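Local structure of universal stress protein (Pseudomonas aeruginosa UCBPP-PA14, 7MQ5) at residues S9-I14 against I82-A87; G91-Q96 against W113-F118; L40-K45 against A51-L56. The protein is of unknown function but belongs to the universal stress protein family, whose members are generally associated with bacterial survival under stress. All blocks are in the same frame, centred on the assembly; numbering follows the deposited sequence.

Contact 1. Residues S9-I14 against I82-A87; sequences SILVVI and IAEQQA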
ATOM      1  N   SER A   9     -12.783  -7.707  -3.643  0.60 12.04           N
ATOM      2  CA  SER A   9     -11.997  -8.374  -4.708  0.60 11.82           C
ATOM      3  C   SER A   9     -10.626  -7.712  -4.789  0.60 10.71           C
ATOM      4  O   SER A   9     -10.503  -6.479  -4.593  0.60 11.41           O
ATOM      5  CB  SER A   9     -12.705  -8.447  -6.040  0.60 14.30           C
ATOM      6  OG  SER A   9     -12.816  -7.181  -6.656  0.60 18.01           O
ATOM      7  N   ILE A  10      -9.631  -8.552  -5.020  1.00  9.56           N
ATOM      8  CA  ILE A  10      -8.217  -8.136  -5.105  1.00  9.85           C
ATOM      9  C   ILE A  10      -7.674  -8.498  -6.475  1.00  9.73           C
ATOM     10  O   ILE A  10      -7.835  -9.662  -6.908  1.00 10.51           O
ATOM     11  CB  ILE A  10      -7.410  -8.843  -4.006  1.00  9.94           C
ATOM     12  CG1 ILE A  10      -7.947  -8.499  -2.615  1.00 11.08           C
ATOM     13  CG2 ILE A  10      -5.928  -8.537  -4.147  1.00 10.59           C
ATOM     14  CD1 ILE A  10      -7.317  -9.298  -1.503  1.00 12.39           C
ATOM     15  N   LEU A  11      -7.091  -7.513  -7.146  0.70  8.64           N
ATOM     16  CA  LEU A  11      -6.375  -7.775  -8.413  0.70  8.69           C
ATOM     17  C   LEU A  11      -4.947  -8.207  -8.066  0.70  8.33           C
ATOM     18  O   LEU A  11      -4.225  -7.441  -7.388  0.70  8.96           O
ATOM     19  CB  LEU A  11      -6.379  -6.518  -9.279  0.70  9.10           C
ATOM     20  CG  LEU A  11      -5.691  -6.670 -10.633  0.70  9.32           C
ATOM     21  CD1 LEU A  11      -6.407  -7.709 -11.484  0.70  9.57           C
ATOM     22  CD2 LEU A  11      -5.633  -5.327 -11.345  0.70 10.05           C
ATOM     23  N   VAL A  12      -4.568  -9.407  -8.499  1.00  8.42           N
ATOM     24  CA  VAL A  12      -3.221  -9.961  -8.235  1.00  8.54           C
ATOM     25  C   VAL A  12      -2.456  -9.976  -9.552  1.00  8.76           C
ATOM     26  O   VAL A  12      -2.868 -10.695 -10.480  1.00  9.66           O
ATOM     27  CB  VAL A  12      -3.304 -11.368  -7.630  1.00  9.90           C
ATOM     28  CG1 VAL A  12      -1.933 -11.860  -7.211  1.00 11.17           C
ATOM     29  CG2 VAL A  12      -4.285 -11.443  -6.470  1.00 11.53           C
ATOM     30  N   VAL A  13      -1.397  -9.186  -9.639  1.00  8.82           N
ATOM     31  CA  VAL A  13      -0.558  -9.175 -10.863  1.00  9.51           C
ATOM     32  C   VAL A  13       0.395 -10.367 -10.785  1.00 10.59           C
ATOM     33  O   VAL A  13       1.222 -10.423  -9.865  1.00 13.07           O
ATOM     34  CB  VAL A  13       0.179  -7.843 -11.004  1.00 11.56           C
ATOM     35  CG1 VAL A  13       1.057  -7.855 -12.247  1.00 13.86           C
ATOM     36  CG2 VAL A  13      -0.802  -6.692 -11.040  1.00 12.91           C
ATOM     37  N   ILE A  14       0.256 -11.279 -11.738  1.00 10.96           N
ATOM     38  CA  ILE A  14       1.051 -12.535 -11.814  1.00 12.61           C
ATOM     39  C   ILE A  14       2.147 -12.364 -12.864  1.00 13.46           C
ATOM     40  O   ILE A  14       1.824 -12.041 -14.011  1.00 13.95           O
ATOM     41  CB  ILE A  14       0.134 -13.733 -12.170  1.00 14.16           C
ATOM     42  CG1 ILE A  14      -0.979 -13.951 -11.138  1.00 15.42           C
ATOM     43  CG2 ILE A  14       0.959 -14.998 -12.382  1.00 15.74           C
ATOM     44  CD1 ILE A  14      -0.496 -14.336  -9.756  1.00 17.21           C
ATOM     45  N   ILE A  82      -4.595  -1.184 -14.613  1.00 11.34           N
ATOM     46  CA  ILE A  82      -5.730  -0.304 -14.207  1.00 11.93           C
ATOM     47  C   ILE A  82      -6.992  -0.670 -15.004  1.00 11.93           C
ATOM     48  O   ILE A  82      -8.079  -0.694 -14.400  1.00 12.55           O
ATOM     49  CB  ILE A  82      -5.324   1.175 -14.317  1.00 12.73           C
ATOM     50  CG1 ILE A  82      -4.254   1.498 -13.270  1.00 14.00           C
ATOM     51  CG2 ILE A  82      -6.534   2.091 -14.200  1.00 14.11           C
ATOM     52  CD1 ILE A  82      -3.587   2.835 -13.445  1.00 16.46           C
ATOM     53  N   ALA A  83      -6.865  -0.991 -16.293  1.00 11.96           N
ATOM     54  CA  ALA A  83      -8.075  -1.377 -17.057  1.00 12.98           C
ATOM     55  C   ALA A  83      -8.698  -2.632 -16.432  1.00 12.04           C
ATOM     56  O   ALA A  83      -9.943  -2.742 -16.404  1.00 12.97           O
ATOM     57  CB  ALA A  83      -7.751  -1.590 -18.515  1.00 13.44           C
ATOM     58  N   GLU A  84      -7.870  -3.565 -15.971  1.00 11.80           N
ATOM     59  CA  GLU A  84      -8.418  -4.803 -15.362  1.00 11.31           C
ATOM     60  C   GLU A  84      -9.089  -4.473 -14.022  1.00 10.97           C
ATOM     61  O   GLU A  84     -10.146  -5.052 -13.707  1.00 12.15           O
ATOM     62  CB  GLU A  84      -7.327  -5.855 -15.192  1.00 11.62           C
ATOM     63  CG  GLU A  84      -7.889  -7.254 -15.091  1.00 11.98           C
ATOM     64  CD  GLU A  84      -8.398  -7.816 -16.412  1.00 12.86           C
ATOM     65  OE1 GLU A  84      -8.289  -7.123 -17.471  1.00 14.45           O
ATOM     66  OE2 GLU A  84      -8.873  -8.961 -16.388  1.00 13.16           O
ATOM     67  N   GLN A  85      -8.475  -3.603 -13.230  1.00 10.98           N
ATOM     68  CA  GLN A  85      -9.082  -3.163 -11.949  1.00 11.24           C
ATOM     69  C   GLN A  85     -10.462  -2.551 -12.224  1.00 11.61           C
ATOM     70  O   GLN A  85     -11.409  -2.814 -11.452  1.00 12.88           O
ATOM     71  CB  GLN A  85      -8.137  -2.173 -11.269  1.00 11.24           C
ATOM     72  CG  GLN A  85      -8.670  -1.638  -9.948  1.00 11.95           C
ATOM     73  CD  GLN A  85      -9.549  -0.418 -10.095  1.00 12.95           C
ATOM     74  OE1 GLN A  85      -9.406   0.376 -11.025  1.00 14.75           O
ATOM     75  NE2 GLN A  85     -10.439  -0.225  -9.133  1.00 15.21           N
ATOM     76  N   GLN A  86     -10.570  -1.761 -13.289  1.00 12.42           N
ATOM     77  CA  GLN A  86     -11.862  -1.122 -13.633  1.00 13.98           C
ATOM     78  C   GLN A  86     -12.890  -2.177 -14.062  1.00 14.64           C
ATOM     79  O   GLN A  86     -14.046  -2.119 -13.594  1.00 17.01           O
ATOM     80  CB  GLN A  86     -11.633  -0.082 -14.738  1.00 14.75           C
ATOM     81  CG  GLN A  86     -10.887   1.150 -14.243  1.00 14.28           C
ATOM     82  CD  GLN A  86     -11.795   1.987 -13.379  1.00 16.02           C
ATOM     83  OE1 GLN A  86     -12.807   2.508 -13.847  1.00 20.12           O
ATOM     84  NE2 GLN A  86     -11.448   2.111 -12.112  1.00 16.66           N
ATOM     85  N   ALA A  87     -12.481  -3.107 -14.919  1.00 13.47           N
ATOM     86  CA  ALA A  87     -13.405  -4.138 -15.446  1.00 14.26           C
ATOM     87  C   ALA A  87     -13.927  -5.037 -14.323  1.00 14.25           C
ATOM     88  O   ALA A  87     -15.122  -5.384 -14.328  1.00 16.99           O
ATOM     89  CB  ALA A  87     -12.697  -4.971 -16.480  1.00 15.80           C
TER

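Contact 2. Residues G91-Q96 against W113-F118; sequences GLIIKQ and WKLLRF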
ATOM      1  N   GLY A  91     -10.854  -3.645  -5.318  1.00 11.34           N
ATOM      2  CA  GLY A  91     -10.589  -2.617  -4.294  1.00 12.08           C
ATOM      3  C   GLY A  91      -9.145  -2.575  -3.832  1.00 11.24           C
ATOM      4  O   GLY A  91      -8.813  -1.754  -2.974  1.00 11.98           O
ATOM      5  N   LEU A  92      -8.297  -3.436  -4.378  1.00  9.42           N
ATOM      6  CA  LEU A  92      -6.860  -3.481  -4.032  1.00  8.99           C
ATOM      7  C   LEU A  92      -6.141  -4.080  -5.232  1.00  8.50           C
ATOM      8  O   LEU A  92      -6.664  -5.019  -5.834  1.00 10.11           O
ATOM      9  CB  LEU A  92      -6.639  -4.362  -2.797  1.00  9.87           C
ATOM     10  CG  LEU A  92      -5.193  -4.634  -2.377  1.00  9.68           C
ATOM     11  CD1 LEU A  92      -4.477  -3.356  -1.934  1.00  9.77           C
ATOM     12  CD2 LEU A  92      -5.157  -5.663  -1.261  1.00 10.51           C
ATOM     13  N   ILE A  93      -4.984  -3.526  -5.555  1.00  8.28           N
ATOM     14  CA  ILE A  93      -4.047  -4.117  -6.543  1.00  8.39           C
ATOM     15  C   ILE A  93      -2.811  -4.573  -5.771  1.00  8.38           C
ATOM     16  O   ILE A  93      -2.275  -3.763  -5.001  1.00  9.11           O
ATOM     17  CB  ILE A  93      -3.674  -3.096  -7.626  1.00  9.03           C
ATOM     18  CG1 ILE A  93      -4.899  -2.642  -8.417  1.00  9.99           C
ATOM     19  CG2 ILE A  93      -2.584  -3.645  -8.533  1.00 10.16           C
ATOM     20  CD1 ILE A  93      -4.668  -1.424  -9.282  1.00  9.94           C
ATOM     21  N   ILE A  94      -2.380  -5.810  -5.987  1.00  8.26           N
ATOM     22  CA  ILE A  94      -1.124  -6.322  -5.388  1.00  8.30           C
ATOM     23  C   ILE A  94      -0.156  -6.602  -6.535  1.00  8.51           C
ATOM     24  O   ILE A  94      -0.493  -7.370  -7.464  1.00  9.46           O
ATOM     25  CB  ILE A  94      -1.334  -7.568  -4.523  1.00  9.24           C
ATOM     26  CG1 ILE A  94      -2.412  -7.342  -3.460  1.00  9.36           C
ATOM     27  CG2 ILE A  94      -0.002  -8.007  -3.921  1.00  9.86           C
ATOM     28  CD1 ILE A  94      -2.645  -8.550  -2.575  1.00 10.76           C
ATOM     29  N   LYS A  95       1.022  -5.980  -6.461  1.00  8.93           N
ATOM     30  CA  LYS A  95       2.061  -6.203  -7.483  1.00  9.94           C
ATOM     31  C   LYS A  95       3.422  -6.302  -6.797  1.00 10.11           C
ATOM     32  O   LYS A  95       3.719  -5.487  -5.901  1.00 11.20           O
ATOM     33  CB  LYS A  95       2.066  -5.071  -8.507  1.00 12.23           C
ATOM     34  CG  LYS A  95       3.081  -5.312  -9.606  1.00 14.31           C
ATOM     35  CD  LYS A  95       3.088  -4.321 -10.733  1.00 17.87           C
ATOM     36  CE  LYS A  95       4.203  -4.620 -11.724  1.00 20.64           C
ATOM     37  NZ  LYS A  95       5.555  -4.471 -11.116  1.00 23.37           N
ATOM     38  N   GLN A  96       4.234  -7.246  -7.242  1.00 10.81           N
ATOM     39  CA  GLN A  96       5.598  -7.368  -6.697  1.00 10.95           C
ATOM     40  C   GLN A  96       6.544  -6.420  -7.434  1.00 11.49           C
ATOM     41  O   GLN A  96       6.486  -6.296  -8.671  1.00 12.60           O
ATOM     42  CB  GLN A  96       6.087  -8.810  -6.803  1.00 12.73           C
ATOM     43  CG  GLN A  96       7.508  -8.987  -6.297  1.00 13.15           C
ATOM     44  CD  GLN A  96       7.913 -10.422  -6.054  1.00 14.54           C
ATOM     45  OE1 GLN A  96       7.181 -11.378  -6.329  1.00 15.15           O
ATOM     46  NE2 GLN A  96       9.115 -10.576  -5.531  1.00 17.17           N
ATOM     47  N   TRP A 113       5.795   3.456 -11.012  1.00 12.23           N
ATOM     48  CA  TRP A 113       5.403   4.822 -10.590  1.00 12.71           C
ATOM     49  C   TRP A 113       4.117   5.255 -11.300  1.00 12.39           C
ATOM     50  O   TRP A 113       3.277   5.898 -10.650  1.00 13.31           O
ATOM     51  CB  TRP A 113       6.560   5.803 -10.780  1.00 14.40           C
ATOM     52  CG  TRP A 113       7.439   5.850  -9.569  1.00 17.37           C
ATOM     53  CD1 TRP A 113       8.734   5.444  -9.420  1.00 20.12           C
ATOM     54  CD2 TRP A 113       6.992   6.239  -8.261  1.00 17.57           C
ATOM     55  NE1 TRP A 113       9.134   5.638  -8.120  1.00 19.72           N
ATOM     56  CE2 TRP A 113       8.073   6.079  -7.379  1.00 19.83           C
ATOM     57  CE3 TRP A 113       5.762   6.675  -7.762  1.00 18.39           C
ATOM     58  CZ2 TRP A 113       7.977   6.422  -6.031  1.00 18.16           C
ATOM     59  CZ3 TRP A 113       5.653   6.973  -6.424  1.00 19.81           C
ATOM     60  CH2 TRP A 113       6.752   6.854  -5.577  1.00 20.35           C
ATOM     61  N   LYS A 114       3.948   4.914 -12.575  1.00 13.15           N
ATOM     62  CA  LYS A 114       2.707   5.307 -13.288  1.00 13.41           C
ATOM     63  C   LYS A 114       1.523   4.537 -12.689  1.00 12.81           C
ATOM     64  O   LYS A 114       0.444   5.121 -12.556  1.00 13.23           O
ATOM     65  CB  LYS A 114       2.883   5.089 -14.790  1.00 15.24           C
ATOM     66  CG  LYS A 114       3.831   6.094 -15.432  1.00 18.18           C
ATOM     67  CD  LYS A 114       4.067   5.887 -16.907  1.00 20.96           C
ATOM     68  CE  LYS A 114       4.988   6.939 -17.488  1.00 27.94           C
ATOM     69  NZ  LYS A 114       5.285   6.662 -18.908  1.00 34.71           N
ATOM     70  N   LEU A 115       1.736   3.277 -12.319  1.00 12.08           N
ATOM     71  CA  LEU A 115       0.653   2.504 -11.666  1.00 11.68           C
ATOM     72  C   LEU A 115       0.262   3.205 -10.359  1.00 11.42           C
ATOM     73  O   LEU A 115      -0.940   3.384 -10.089  1.00 12.11           O
ATOM     74  CB  LEU A 115       1.129   1.075 -11.387  1.00 11.78           C
ATOM     75  CG  LEU A 115       0.163   0.219 -10.575  1.00 11.93           C
ATOM     76  CD1 LEU A 115      -1.163   0.065 -11.290  1.00 12.42           C
ATOM     77  CD2 LEU A 115       0.780  -1.132 -10.263  1.00 12.97           C
ATOM     78  N   LEU A 116       1.251   3.552  -9.544  1.00 11.33           N
ATOM     79  CA  LEU A 116       0.928   4.194  -8.244  1.00 11.31           C
ATOM     80  C   LEU A 116       0.266   5.559  -8.431  1.00 11.73           C
ATOM     81  O   LEU A 116      -0.597   5.920  -7.631  1.00 12.71           O
ATOM     82  CB  LEU A 116       2.207   4.350  -7.427  1.00 11.14           C
ATOM     83  CG  LEU A 116       2.792   3.051  -6.894  1.00 11.95           C
ATOM     84  CD1 LEU A 116       4.119   3.304  -6.213  1.00 16.04           C
ATOM     85  CD2 LEU A 116       1.826   2.357  -5.951  1.00 14.08           C
ATOM     86  N   ARG A 117       0.677   6.301  -9.452  0.60 11.64           N
ATOM     87  CA  ARG A 117       0.108   7.642  -9.709  0.60 12.68           C
ATOM     88  C   ARG A 117      -1.374   7.532 -10.078  0.60 12.91           C
ATOM     89  O   ARG A 117      -2.205   8.209  -9.440  0.60 13.87           O
ATOM     90  CB  ARG A 117       0.925   8.282 -10.834  0.60 14.80           C
ATOM     91  CG  ARG A 117       0.481   9.676 -11.232  0.60 18.02           C
ATOM     92  CD  ARG A 117       1.541  10.321 -12.107  0.60 21.13           C
ATOM     93  NE  ARG A 117       2.834  10.378 -11.433  0.60 22.09           N
ATOM     94  CZ  ARG A 117       3.925   9.680 -11.754  0.60 23.57           C
ATOM     95  NH1 ARG A 117       3.943   8.868 -12.799  0.60 25.87           N
ATOM     96  NH2 ARG A 117       5.022   9.831 -11.032  0.60 26.11           N
ATOM     97  N   PHE A 118      -1.697   6.621 -10.996  1.00 12.39           N
ATOM     98  CA  PHE A 118      -3.060   6.607 -11.596  1.00 13.65           C
ATOM     99  C   PHE A 118      -4.019   5.592 -10.987  1.00 11.91           C
ATOM    100  O   PHE A 118      -5.211   5.697 -11.300  1.00 12.84           O
ATOM    101  CB  PHE A 118      -2.938   6.442 -13.112  1.00 16.11           C
ATOM    102  CG  PHE A 118      -2.324   7.654 -13.762  1.00 19.35           C
ATOM    103  CD1 PHE A 118      -3.021   8.854 -13.808  1.00 24.94           C
ATOM    104  CD2 PHE A 118      -1.042   7.615 -14.280  1.00 19.91           C
ATOM    105  CE1 PHE A 118      -2.456   9.988 -14.377  1.00 28.69           C
ATOM    106  CE2 PHE A 118      -0.481   8.744 -14.855  1.00 26.03           C
ATOM    107  CZ  PHE A 118      -1.185   9.929 -14.899  1.00 25.48           C
TER

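Contact 3. Residues L40-K45 against A51-L56; sequences LLVCEK and AALNDL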
ATOM      1  N   LEU A  40      -6.710 -13.031 -10.863  1.00  8.95           N
ATOM      2  CA  LEU A  40      -5.291 -13.166 -11.260  1.00  9.26           C
ATOM      3  C   LEU A  40      -5.115 -12.646 -12.684  1.00  9.56           C
ATOM      4  O   LEU A  40      -5.804 -13.140 -13.598  1.00 11.47           O
ATOM      5  CB  LEU A  40      -4.860 -14.631 -11.175  1.00 10.62           C
ATOM      6  CG  LEU A  40      -5.275 -15.405  -9.926  1.00 12.76           C
ATOM      7  CD1 LEU A  40      -4.675 -16.801  -9.935  1.00 15.33           C
ATOM      8  CD2 LEU A  40      -4.899 -14.668  -8.653  1.00 13.31           C
ATOM      9  N   LEU A  41      -4.173 -11.735 -12.868  1.00  9.10           N
ATOM     10  CA  LEU A  41      -3.963 -11.102 -14.185  1.00  9.23           C
ATOM     11  C   LEU A  41      -2.526 -11.311 -14.647  1.00  9.42           C
ATOM     12  O   LEU A  41      -1.594 -10.976 -13.895  1.00 10.31           O
ATOM     13  CB  LEU A  41      -4.259  -9.603 -14.078  1.00  9.64           C
ATOM     14  CG  LEU A  41      -3.868  -8.755 -15.289  1.00 10.88           C
ATOM     15  CD1 LEU A  41      -4.737  -9.095 -16.495  1.00 12.75           C
ATOM     16  CD2 LEU A  41      -3.930  -7.267 -14.960  1.00 11.22           C
ATOM     17  N   VAL A  42      -2.372 -11.806 -15.874  1.00 10.00           N
ATOM     18  CA  VAL A  42      -1.047 -11.816 -16.552  1.00 10.52           C
ATOM     19  C   VAL A  42      -1.112 -10.746 -17.647  1.00 10.53           C
ATOM     20  O   VAL A  42      -2.024 -10.809 -18.476  1.00 11.30           O
ATOM     21  CB  VAL A  42      -0.670 -13.193 -17.124  1.00 12.09           C
ATOM     22  CG1 VAL A  42       0.604 -13.097 -17.950  1.00 14.12           C
ATOM     23  CG2 VAL A  42      -0.528 -14.231 -16.026  1.00 13.64           C
ATOM     24  N   CYS A  43      -0.161  -9.819 -17.632  1.00 10.84           N
ATOM     25  CA  CYS A  43      -0.106  -8.721 -18.621  1.00 11.77           C
ATOM     26  C   CYS A  43       0.906  -9.087 -19.705  1.00 11.72           C
ATOM     27  O   CYS A  43       2.110  -8.868 -19.502  1.00 13.74           O
ATOM     28  CB  CYS A  43       0.281  -7.409 -17.958  1.00 12.24           C
ATOM     29  SG  CYS A  43      -0.854  -6.920 -16.642  1.00 13.93           S
ATOM     30  N   GLU A  44       0.420  -9.651 -20.808  1.00 12.11           N
ATOM     31  CA  GLU A  44       1.312 -10.076 -21.910  1.00 13.12           C
ATOM     32  C   GLU A  44       0.464 -10.353 -23.143  1.00 13.37           C
ATOM     33  O   GLU A  44      -0.679 -10.818 -22.990  1.00 13.94           O
ATOM     34  CB  GLU A  44       2.072 -11.347 -21.532  1.00 13.20           C
ATOM     35  CG  GLU A  44       3.048 -11.799 -22.606  1.00 14.20           C
ATOM     36  CD  GLU A  44       3.849 -13.048 -22.290  1.00 14.01           C
ATOM     37  OE1 GLU A  44       4.159 -13.274 -21.098  1.00 15.37           O
ATOM     38  OE2 GLU A  44       4.172 -13.789 -23.248  1.00 16.22           O
ATOM     39  N   LYS A  45       1.033 -10.100 -24.314  1.00 14.84           N
ATOM     40  CA  LYS A  45       0.330 -10.385 -25.585  1.00 16.53           C
ATOM     41  C   LYS A  45       0.795 -11.714 -26.194  1.00 17.27           C
ATOM     42  O   LYS A  45      -0.065 -12.482 -26.653  1.00 19.17           O
ATOM     43  CB  LYS A  45       0.610  -9.270 -26.597  1.00 18.45           C
ATOM     44  CG  LYS A  45      -0.089  -9.422 -27.940  1.00 23.88           C
ATOM     45  CD  LYS A  45       0.197  -8.297 -28.914  1.00 27.92           C
ATOM     46  CE  LYS A  45       1.620  -8.290 -29.433  1.00 31.54           C
ATOM     47  NZ  LYS A  45       1.842  -7.221 -30.435  1.00 34.97           N
ATOM     48  N   ALA A  51      -3.704 -22.145 -20.180  1.00 17.22           N
ATOM     49  CA  ALA A  51      -3.679 -23.453 -19.477  1.00 17.80           C
ATOM     50  C   ALA A  51      -3.062 -23.294 -18.081  1.00 16.31           C
ATOM     51  O   ALA A  51      -3.599 -23.870 -17.115  1.00 17.83           O
ATOM     52  CB  ALA A  51      -2.939 -24.478 -20.301  1.00 20.19           C
ATOM     53  N   ALA A  52      -1.956 -22.552 -17.987  1.00 17.05           N
ATOM     54  CA  ALA A  52      -1.273 -22.350 -16.689  1.00 15.91           C
ATOM     55  C   ALA A  52      -2.179 -21.562 -15.738  1.00 14.23           C
ATOM     56  O   ALA A  52      -2.196 -21.867 -14.537  1.00 15.68           O
ATOM     57  CB  ALA A  52       0.044 -21.649 -16.905  1.00 17.67           C
ATOM     58  N   LEU A  53      -2.897 -20.562 -16.251  1.00 14.52           N
ATOM     59  CA  LEU A  53      -3.811 -19.789 -15.373  1.00 14.24           C
ATOM     60  C   LEU A  53      -4.947 -20.689 -14.884  1.00 14.11           C
ATOM     61  O   LEU A  53      -5.330 -20.576 -13.719  1.00 14.18           O
ATOM     62  CB  LEU A  53      -4.357 -18.582 -16.135  1.00 14.73           C
ATOM     63  CG  LEU A  53      -3.422 -17.379 -16.218  1.00 16.13           C
ATOM     64  CD1 LEU A  53      -3.954 -16.367 -17.215  1.00 16.30           C
ATOM     65  CD2 LEU A  53      -3.225 -16.748 -14.844  1.00 15.96           C
ATOM     66  N   ASN A  54      -5.479 -21.535 -15.768  0.70 14.59           N
ATOM     67  CA  ASN A  54      -6.573 -22.455 -15.367  0.70 15.38           C
ATOM     68  C   ASN A  54      -6.071 -23.394 -14.262  0.70 15.32           C
ATOM     69  O   ASN A  54      -6.787 -23.575 -13.271  0.70 16.33           O
ATOM     70  CB  ASN A  54      -7.081 -23.274 -16.553  0.70 17.51           C
ATOM     71  CG  ASN A  54      -8.193 -24.222 -16.168  0.70 19.95           C
ATOM     72  OD1 ASN A  54      -9.258 -23.786 -15.730  0.70 23.06           O
ATOM     73  ND2 ASN A  54      -7.958 -25.512 -16.331  0.70 23.45           N
ATOM     74  N   ASP A  55      -4.868 -23.947 -14.427  1.00 15.93           N
ATOM     75  CA  ASP A  55      -4.320 -24.907 -13.430  1.00 17.83           C
ATOM     76  C   ASP A  55      -4.152 -24.190 -12.083  1.00 16.69           C
ATOM     77  O   ASP A  55      -4.536 -24.755 -11.047  1.00 18.05           O
ATOM     78  CB  ASP A  55      -3.015 -25.530 -13.932  1.00 22.07           C
ATOM     79  CG  ASP A  55      -3.182 -26.532 -15.068  1.00 27.50           C
ATOM     80  OD1 ASP A  55      -4.324 -26.996 -15.296  1.00 35.10           O
ATOM     81  OD2 ASP A  55      -2.165 -26.847 -15.713  1.00 36.03           O
ATOM     82  N   LEU A  56      -3.610 -22.977 -12.112  1.00 15.78           N
ATOM     83  CA  LEU A  56      -3.414 -22.186 -10.871  1.00 16.44           C
ATOM     84  C   LEU A  56      -4.773 -21.876 -10.213  1.00 15.09           C
ATOM     85  O   LEU A  56      -4.911 -22.069  -8.993  1.00 15.22           O
ATOM     86  CB  LEU A  56      -2.637 -20.924 -11.250  1.00 17.60           C
ATOM     87  CG  LEU A  56      -2.269 -19.993 -10.104  1.00 18.04           C
ATOM     88  CD1 LEU A  56      -1.555 -20.754  -8.987  1.00 20.02           C
ATOM     89  CD2 LEU A  56      -1.411 -18.846 -10.619  1.00 18.29           C
TER

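Contact 1. Residues S9-I14 against I82-A87
Leu-11 reaches helix 77-88 because its CG stands opposite the backbone N (chi1 -179°), which extends the forked end outward from strand 9-13. Glu-84 likewise carries CG opposite its backbone N (chi1 -158°), toward the leucine; the bend at chi2 then carries the carboxylate off. The two branches of Leu-11 divide the work. CD1 rests against Glu-84 CG at 3.9 Å, on the methylene part of the acid and not on its carboxylate. CD2 lies 3.8 Å from Gln-85 N and 4.0 Å from Gln-85 CB, pressed on the helix backbone at the base of the amide side chain. Both side chains run roughly perpendicular to that of the leucine, so each offers it a carbon flank while its polar end leads elsewhere. Leu-11 was modelled in two conformations, and these methyl positions belong to one of them.

The polar ends are well provided for. Glu-84 OE2 accepts hydrogen bonds from His-39 NE2 and Asn-70 ND2, and Gln-85 NE2 bonds to Cys-90 O. Gln-85 OE1 takes a nearly straight bond (162°) from Gln-86 NE2 at 2.9 Å, which would restrain the rotation of both amides.

The contact seats helix 77-88 on one side of the mixed sheet, in its parallel part. Strands 92-96 and 37-43 flank strand 9-13, and Ile-10 and Val-12 pack on helix 22-34 across the sheet.

Contact 2. Residues G91-Q96 against W113-F118
Lys-95 NZ is gripped twice: it donates to Gln-96 O at 3.2 Å and forms a salt bridge with Asp-112 OD1, while the methylene chain behind it rests on Leu-115. The bond to Gln-96 O is rather long, and the ammonium sits well above the carbonyl plane, tilted 32° from it. The lysine chain is extended until its last torsion, where a bend (chi4 -64°) swings NZ back toward the strand. Asp-112 belongs to the same helix as Leu-115, so the charged end and the aliphatic stem of one residue both tie the strand to that helix. The carboxylate would be expected to favour the protonated ammonium in this buried place.

The stem touches the helix through Lys-95 CD, which meets Leu-115 CD2 at 4.0 Å as the two side chains pass at a slant. Strand 92-96, helix 110-118 and strand 123-126 form a beta-alpha-beta unit with parallel strands adjacent in the sheet, and Leu-115 is the residue by which the segment 113-118 reaches its first strand. Its other methyl, CD1, approaches Ile-93 CD1 more loosely, at 4.3 Å. The leucine therefore straddles two strand residues that point to the same side of the sheet. Backbone separation remains wide, with 9.6 Å between Ile-93 CA and Leu-115 CA, and long side chains span it. Ile-81 of helix 77-88 packs on both Ile-93 and Leu-115. The next residue of helix 110-118, Leu-116, packs on Val-123 and Met-125 of the second strand.

Contact 3. Residues L40-K45 against A51-L56
No flat group takes part where Leu-40 meets Leu-56 and Val-42 meets Leu-53: aliphatic branches alone make the contact, with no ring face or amide edge between them. Leu-40 CD1 approaches the fork of Leu-56, lying 3.9 Å from Leu-56 CD2 and 4.0 Å from Leu-56 CG. Val-42 CG2 sits 3.9 Å from Leu-53 CD2. In both pairs the side chains meet at a slant, branch against branch.

Torsions differ within the first pair. In Leu-40 the first torsion (chi1 -45°) sets CG opposite the carbonyl carbon, whereas Leu-56 has CG opposite its backbone N (chi1 -177°), and the two forks converge from strand and helix. In the second pair Val-42 CG2 and Leu-53 CG both stand opposite the carbonyl carbon. The spacing follows from secondary structure: residues two apart share a face of the strand, and residues three apart share a flank of the helix. Leu-40, Val-42 and Leu-53 are buried, while Leu-56 is partly exposed.

Neighbours extend the packing: Leu-40 also touches Val-12, and Leu-53 touches Thr-69. The nearby carboxylate of Glu-44 is engaged beyond it, by a salt bridge to Arg-47 and a hydrogen bond to His-49.

The later strand residue pairs with the earlier helix residue, as expected when the chain reverses between the two elements. Strand 37-43, helix 50-62 and the parallel, adjacent strand 67-72 form a beta-alpha-beta unit, the building block of the open alpha/beta fold of this family's clan.

In the fold
All three contacts seat a helix on the same sheet, and all are largely buried, but they differ in side and in chemistry. Contacts 1 and 2 lie on one side, beneath helices 77-88 and 110-118, and touch directly: strands 9-13 and 92-96 exchange backbone hydrogen bonds, and Ile-82 packs on Phe-118. Contact 3 lies on the other side, under helix 50-62, with Leu-56 partly exposed. Its strand pairs with 9-13, and Leu-41, on the opposite face of that strand, packs on Glu-84 of contact 1. Contacts 1 and 2 set a leucine against carbon chains of polar residues whose ends are hydrogen-bonded or salt-bridged, with an isoleucine added in contact 2; contact 3, farther from the chain centre, relies wholly on aliphatic branches.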